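Local coordinates for galacto-N-biose/lacto-N-biose I transporter substrate-binding protein (Bifidobacterium longum, PDB 2Z8F), which binds galacto-N-biose and lacto-N-biose I, as well as lacto-N-tetraose, and probably delivers such sugars to an ABC transporter, at residues E140-I146 with A166-I170. Numbering follows the deposited sequence.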
ATOM      1  N   GLU A 140     -18.347  -9.151 -17.728  1.00 22.67           N
ATOM      2  CA  GLU A 140     -19.167  -7.940 -17.794  1.00 23.10           C
ATOM      3  C   GLU A 140     -18.613  -6.966 -18.845  1.00 23.49           C
ATOM      4  O   GLU A 140     -19.380  -6.269 -19.508  1.00 24.10           O
ATOM      5  CB  GLU A 140     -19.286  -7.264 -16.430  1.00 23.62           C
ATOM      6  CG  GLU A 140     -19.956  -8.143 -15.348  1.00 25.13           C
ATOM      7  CD  GLU A 140     -21.475  -8.294 -15.491  1.00 30.16           C
ATOM      8  OE1 GLU A 140     -22.094  -7.711 -16.416  1.00 29.26           O
ATOM      9  OE2 GLU A 140     -22.060  -9.012 -14.640  1.00 31.75           O
ATOM     10  N   PHE A 141     -17.290  -6.923 -18.993  1.00 23.44           N
ATOM     11  CA  PHE A 141     -16.684  -6.134 -20.067  1.00 23.57           C
ATOM     12  C   PHE A 141     -17.195  -6.619 -21.414  1.00 24.33           C
ATOM     13  O   PHE A 141     -17.530  -5.821 -22.281  1.00 25.08           O
ATOM     14  CB  PHE A 141     -15.143  -6.191 -20.036  1.00 22.71           C
ATOM     15  CG  PHE A 141     -14.504  -5.095 -19.208  1.00 21.42           C
ATOM     16  CD1 PHE A 141     -14.930  -4.845 -17.906  1.00 21.35           C
ATOM     17  CD2 PHE A 141     -13.449  -4.335 -19.716  1.00 21.98           C
ATOM     18  CE1 PHE A 141     -14.358  -3.848 -17.127  1.00 21.03           C
ATOM     19  CE2 PHE A 141     -12.863  -3.310 -18.933  1.00 20.55           C
ATOM     20  CZ  PHE A 141     -13.310  -3.079 -17.632  1.00 20.04           C
ATOM     21  N   GLU A 142     -17.223  -7.938 -21.587  1.00 25.98           N
ATOM     22  CA  GLU A 142     -17.669  -8.544 -22.849  1.00 27.59           C
ATOM     23  C   GLU A 142     -19.122  -8.195 -23.155  1.00 27.32           C
ATOM     24  O   GLU A 142     -19.442  -7.833 -24.283  1.00 27.14           O
ATOM     25  CB  GLU A 142     -17.438 -10.055 -22.836  1.00 28.02           C
ATOM     26  CG  GLU A 142     -15.941 -10.440 -22.737  1.00 33.49           C
ATOM     27  CD  GLU A 142     -15.149 -10.210 -24.031  1.00 39.97           C
ATOM     28  OE1 GLU A 142     -15.778 -10.227 -25.124  1.00 41.61           O
ATOM     29  OE2 GLU A 142     -13.899 -10.032 -23.942  1.00 40.97           O
ATOM     30  N   LYS A 143     -19.973  -8.248 -22.138  1.00 27.94           N
ATOM     31  CA  LYS A 143     -21.390  -7.904 -22.295  1.00 28.50           C
ATOM     32  C   LYS A 143     -21.584  -6.458 -22.773  1.00 28.50           C
ATOM     33  O   LYS A 143     -22.578  -6.150 -23.443  1.00 28.06           O
ATOM     34  CB  LYS A 143     -22.162  -8.167 -21.002  1.00 29.14           C
ATOM     35  CG  LYS A 143     -22.357  -9.656 -20.733  1.00 31.59           C
ATOM     36  CD  LYS A 143     -22.917  -9.973 -19.343  1.00 35.95           C
ATOM     37  CE  LYS A 143     -23.024 -11.499 -19.152  1.00 37.28           C
ATOM     38  NZ  LYS A 143     -23.283 -11.929 -17.742  1.00 40.54           N
ATOM     39  N   LEU A 144     -20.625  -5.589 -22.437  1.00 27.54           N
ATOM     40  CA  LEU A 144     -20.689  -4.177 -22.804  1.00 27.04           C
ATOM     41  C   LEU A 144     -19.958  -3.893 -24.108  1.00 27.60           C
ATOM     42  O   LEU A 144     -19.943  -2.760 -24.586  1.00 28.42           O
ATOM     43  CB  LEU A 144     -20.108  -3.290 -21.694  1.00 26.54           C
ATOM     44  CG  LEU A 144     -20.892  -3.161 -20.389  1.00 26.36           C
ATOM     45  CD1 LEU A 144     -19.986  -2.630 -19.293  1.00 24.98           C
ATOM     46  CD2 LEU A 144     -22.141  -2.266 -20.543  1.00 24.31           C
ATOM     47  N   GLY A 145     -19.333  -4.921 -24.671  1.00 27.82           N
ATOM     48  CA  GLY A 145     -18.644  -4.779 -25.947  1.00 27.47           C
ATOM     49  C   GLY A 145     -17.232  -4.262 -25.804  1.00 28.22           C
ATOM     50  O   GLY A 145     -16.583  -3.930 -26.802  1.00 28.72           O
ATOM     51  N   ILE A 146     -16.746  -4.198 -24.563  1.00 28.28           N
ATOM     52  CA  ILE A 146     -15.365  -3.776 -24.278  1.00 28.14           C
ATOM     53  C   ILE A 146     -14.460  -5.004 -24.368  1.00 28.91           C
ATOM     54  O   ILE A 146     -14.324  -5.769 -23.408  1.00 28.74           O
ATOM     55  CB  ILE A 146     -15.224  -3.069 -22.897  1.00 27.51           C
ATOM     56  CG1 ILE A 146     -16.253  -1.944 -22.730  1.00 26.68           C
ATOM     57  CG2 ILE A 146     -13.806  -2.523 -22.717  1.00 26.76           C
ATOM     58  CD1 ILE A 146     -16.451  -1.490 -21.267  1.00 25.11           C
ATOM     59  N   ALA A 166     -25.065   2.208 -18.977  1.00 23.55           N
ATOM     60  CA  ALA A 166     -25.642   0.906 -18.644  1.00 23.11           C
ATOM     61  C   ALA A 166     -25.690   0.619 -17.142  1.00 23.23           C
ATOM     62  O   ALA A 166     -25.967  -0.516 -16.716  1.00 22.68           O
ATOM     63  CB  ALA A 166     -24.875  -0.195 -19.373  1.00 23.06           C
ATOM     64  N   GLY A 167     -25.428   1.633 -16.316  1.00 22.54           N
ATOM     65  CA  GLY A 167     -25.433   1.426 -14.868  1.00 22.49           C
ATOM     66  C   GLY A 167     -24.304   0.543 -14.329  1.00 23.06           C
ATOM     67  O   GLY A 167     -24.427  -0.045 -13.232  1.00 23.38           O
ATOM     68  N   LYS A 168     -23.206   0.473 -15.084  1.00 21.89           N
ATOM     69  CA  LYS A 168     -21.997  -0.258 -14.667  1.00 22.57           C
ATOM     70  C   LYS A 168     -20.858   0.751 -14.536  1.00 22.23           C
ATOM     71  O   LYS A 168     -20.900   1.813 -15.168  1.00 22.13           O
ATOM     72  CB  LYS A 168     -21.606  -1.295 -15.714  1.00 22.55           C
ATOM     73  CG  LYS A 168     -22.606  -2.446 -15.930  1.00 23.38           C
ATOM     74  CD  LYS A 168     -22.705  -3.319 -14.704  1.00 23.70           C
ATOM     75  CE  LYS A 168     -23.277  -4.682 -15.062  1.00 22.50           C
ATOM     76  NZ  LYS A 168     -23.822  -5.278 -13.821  1.00 23.16           N
ATOM     77  N   TYR A 169     -19.845   0.427 -13.739  1.00 21.60           N
ATOM     78  CA  TYR A 169     -18.709   1.355 -13.561  1.00 21.44           C
ATOM     79  C   TYR A 169     -17.412   0.587 -13.699  1.00 20.07           C
ATOM     80  O   TYR A 169     -17.216  -0.415 -13.023  1.00 19.59           O
ATOM     81  CB  TYR A 169     -18.831   2.106 -12.215  1.00 22.54           C
ATOM     82  CG  TYR A 169     -20.190   2.778 -12.148  1.00 24.13           C
ATOM     83  CD1 TYR A 169     -20.440   3.967 -12.835  1.00 26.94           C
ATOM     84  CD2 TYR A 169     -21.265   2.151 -11.503  1.00 27.55           C
ATOM     85  CE1 TYR A 169     -21.728   4.555 -12.839  1.00 29.18           C
ATOM     86  CE2 TYR A 169     -22.564   2.728 -11.506  1.00 30.00           C
ATOM     87  CZ  TYR A 169     -22.780   3.926 -12.179  1.00 30.29           C
ATOM     88  OH  TYR A 169     -24.040   4.514 -12.181  1.00 31.84           O
ATOM     89  N   ILE A 170     -16.550   1.038 -14.622  1.00 18.69           N
ATOM     90  CA  ILE A 170     -15.263   0.398 -14.816  1.00 18.59           C
ATOM     91  C   ILE A 170     -14.122   1.135 -14.070  1.00 18.27           C
ATOM     92  O   ILE A 170     -12.949   0.807 -14.256  1.00 18.66           O
ATOM     93  CB  ILE A 170     -14.909   0.198 -16.310  1.00 18.56           C
ATOM     94  CG1 ILE A 170     -14.719   1.532 -17.043  1.00 18.36           C
ATOM     95  CG2 ILE A 170     -15.997  -0.676 -17.004  1.00 18.27           C
ATOM     96  CD1 ILE A 170     -14.071   1.384 -18.483  1.00 18.55           C
TER
HETATM   97  O   HOH W   1     -24.860  -7.695 -13.612  1.00 35.42           O
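Ala166 presents its methyl to Leu144, with CB of Ala166 lying 3.6 Å from CD2 of Leu144. The other branch of that leucine is turned to the next side chain along, CD1 packing against CB of Lys168 at 4.1 Å, while Ala163 and Ile245 also touch Leu144. Gly167, at positive phi, ends helix 153-165 with a Schellman motif, and Gly145 does the same for helix 138-143, so the contact joins two helix C-termini at the edge of one lobe of this periplasmic-binding-protein fold, far from the glycan in the cleft. From there Lys168 reaches back toward Glu140, its chain bent at chi2 (-66°), and the two side chains cross at about a right angle. The charges meet loosely: Glu140 OE1 stands 4.0 Å from Lys168 NZ, a long salt bridge, and comes closer to CE. A water closes the gap, accepting from Lys168 NZ at 2.6 Å and donating to Glu140 OE2 at 3.3 Å, while NZ also gives a hydrogen bond to the carbonyl of Gly242. With an alanine at Glu140, the ammonium of Lys168 would probably lose its carboxylate mate, and the bridging water its acceptor there. Ile170 then points back inward, its CG2 meeting the Phe141 ring obliquely, 3.6 Å from CE1 and 3.7 Å from CZ. CD1 of Ile146 approaches the same methyl more distantly, at 4.4 Å, and Phe156, Ala160 and Ala163 of helix 153-165 also pack against Ile170.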